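Local structure of MIX1 (3HA4) at residues V91-P94 against D95-R98. The protein is of unknown molecular function but forms homodimers and probably acts as a TPR-like helical scaffold that mediates protein-protein interactions. Residues are numbered along the deposited sequence; the frame is centred on the assembly and turned at random.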
ATOM      1  N   VAL A  91     -17.523 -10.464   1.152  1.00 33.72           N
ATOM      2  CA  VAL A  91     -18.130  -9.273   0.590  1.00 29.01           C
ATOM      3  C   VAL A  91     -19.423  -9.591  -0.137  1.00 30.00           C
ATOM      4  O   VAL A  91     -19.458 -10.383  -1.025  1.00 30.03           O
ATOM      5  CB  VAL A  91     -17.183  -8.525  -0.377  1.00 37.22           C
ATOM      6  CG1 VAL A  91     -17.763  -7.225  -0.790  1.00 31.45           C
ATOM      7  CG2 VAL A  91     -15.877  -8.294   0.222  1.00 27.65           C
ATOM      8  N   ALA A  92     -20.483  -8.925   0.260  1.00 29.47           N
ATOM      9  CA  ALA A  92     -21.785  -9.089  -0.330  1.00 41.10           C
ATOM     10  C   ALA A  92     -21.816  -8.928  -1.840  1.00 56.09           C
ATOM     11  O   ALA A  92     -22.291  -9.796  -2.542  1.00 53.18           O
ATOM     12  CB  ALA A  92     -22.742  -8.157   0.316  1.00 34.71           C
ATOM     13  N   ASP A  93     -21.328  -7.800  -2.331  1.00 54.78           N
ATOM     14  CA  ASP A  93     -21.109  -7.575  -3.745  1.00 52.06           C
ATOM     15  C   ASP A  93     -19.694  -7.120  -3.885  1.00 60.11           C
ATOM     16  O   ASP A  93     -19.324  -6.098  -3.392  1.00 41.59           O
ATOM     17  CB  ASP A  93     -22.057  -6.517  -4.294  1.00 42.44           C
ATOM     18  CG  ASP A  93     -22.212  -6.584  -5.784  1.00 54.40           C
ATOM     19  OD1 ASP A  93     -21.506  -7.344  -6.436  1.00 55.60           O
ATOM     20  OD2 ASP A  93     -23.047  -5.866  -6.319  1.00 58.20           O
ATOM     21  N   PRO A  94     -18.906  -7.919  -4.555  1.00 43.75           N
ATOM     22  CA  PRO A  94     -17.517  -7.631  -4.766  1.00 33.77           C
ATOM     23  C   PRO A  94     -17.335  -6.751  -5.940  1.00 33.63           C
ATOM     24  O   PRO A  94     -16.487  -5.928  -5.878  1.00 36.91           O
ATOM     25  CB  PRO A  94     -16.953  -8.994  -5.058  1.00 35.03           C
ATOM     26  CG  PRO A  94     -17.766  -9.849  -4.353  1.00 50.92           C
ATOM     27  CD  PRO A  94     -19.108  -9.348  -4.383  1.00 38.93           C
ATOM     28  N   ASP A  95     -18.110  -6.918  -6.989  1.00 43.30           N
ATOM     29  CA  ASP A  95     -17.945  -6.087  -8.147  1.00 39.18           C
ATOM     30  C   ASP A  95     -18.436  -4.717  -7.869  1.00 33.01           C
ATOM     31  O   ASP A  95     -18.022  -3.791  -8.463  1.00 35.03           O
ATOM     32  CB  ASP A  95     -18.643  -6.668  -9.356  1.00 36.30           C
ATOM     33  CG  ASP A  95     -18.044  -6.203 -10.650  1.00 47.16           C
ATOM     34  OD1 ASP A  95     -16.948  -6.629 -10.984  1.00 46.03           O
ATOM     35  OD2 ASP A  95     -18.677  -5.415 -11.336  1.00 38.55           O
ATOM     36  N   GLU A  96     -19.289  -4.548  -6.905  1.00 33.14           N
ATOM     37  CA  GLU A  96     -19.686  -3.214  -6.549  1.00 41.29           C
ATOM     38  C   GLU A  96     -18.638  -2.499  -5.747  1.00 36.26           C
ATOM     39  O   GLU A  96     -18.484  -1.331  -5.869  1.00 41.20           O
ATOM     40  CB  GLU A  96     -21.000  -3.215  -5.813  1.00 28.70           C
ATOM     41  CG  GLU A  96     -21.777  -1.922  -5.896  1.00 48.50           C
ATOM     42  CD  GLU A  96     -21.893  -1.347  -7.298  1.00 83.51           C
ATOM     43  OE1 GLU A  96     -22.242  -2.089  -8.238  1.00 62.91           O
ATOM     44  OE2 GLU A  96     -21.636  -0.147  -7.459  1.00 60.55           O
ATOM     45  N   MET A  97     -17.915  -3.229  -4.927  1.00 33.53           N
ATOM     46  CA  MET A  97     -16.814  -2.696  -4.165  1.00 40.15           C
ATOM     47  C   MET A  97     -15.694  -2.257  -5.062  1.00 30.62           C
ATOM     48  O   MET A  97     -15.081  -1.289  -4.822  1.00 27.64           O
ATOM     49  CB  MET A  97     -16.298  -3.725  -3.178  1.00 27.96           C
ATOM     50  CG  MET A  97     -15.278  -3.195  -2.246  1.00 26.75           C
ATOM     51  SD  MET A  97     -14.497  -4.377  -1.252  1.00 35.25           S
ATOM     52  CE  MET A  97     -13.125  -3.463  -0.733  1.00 30.97           C
ATOM     53  N   ARG A  98     -15.456  -3.024  -6.095  1.00 26.42           N
ATOM     54  CA  ARG A  98     -14.493  -2.771  -7.113  1.00 26.55           C
ATOM     55  C   ARG A  98     -14.731  -1.443  -7.766  1.00 37.67           C
ATOM     56  O   ARG A  98     -13.834  -0.674  -7.996  1.00 26.02           O
ATOM     57  CB  ARG A  98     -14.670  -3.871  -8.126  1.00 35.90           C
ATOM     58  CG  ARG A  98     -13.702  -3.961  -9.225  1.00 30.11           C
ATOM     59  CD  ARG A  98     -14.322  -4.616 -10.402  1.00 41.93           C
ATOM     60  NE  ARG A  98     -14.181  -3.736 -11.528  1.00 56.48           N
ATOM     61  CZ  ARG A  98     -15.152  -3.323 -12.302  1.00 44.20           C
ATOM     62  NH1 ARG A  98     -16.360  -3.744 -12.122  1.00 47.58           N
ATOM     63  NH2 ARG A  98     -14.883  -2.495 -13.278  1.00 69.13           N
TER
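The carboxylate of D93 lies over the CB of E96, D93 OD2 coming within 3.4 Å of it, while D93 OD1 lies 3.5 Å from the backbone N of D95. With CG anti to the backbone N (chi1 -160°), the short side chain turns forward along the first turn of the following helix, where an acidic group would suit the positive end of the helix dipole. The planes of the D93 and E96 carboxylates are 59° apart; D93 OD2 and E96 OE1 come within 4.3 Å, probably unfavourably, although E96 bends at chi2 and carries its end away. P94 suits the first turn, where amides lack a preceding turn's carbonyl, so a ring nitrogen without hydrogen loses nothing; its O accepts a hydrogen bond from R98 N (3.1 Å, 157°). This is the entry into helix 94-109 from the loop after helix 84-90, within the all-helical TPR-like fold. R98 reaches back three residues, a spacing suited to opposite charges: NH1 forms a salt bridge with D95 OD2 at 3.0 Å, in plane at the guanidinium edge. D95 OD1 also accepts a hydrogen bond from L141 N. Facing helix 54-64, V91 CG1 approaches M97 SD at 4.4 Å, both apolar side chains suiting packing on I54.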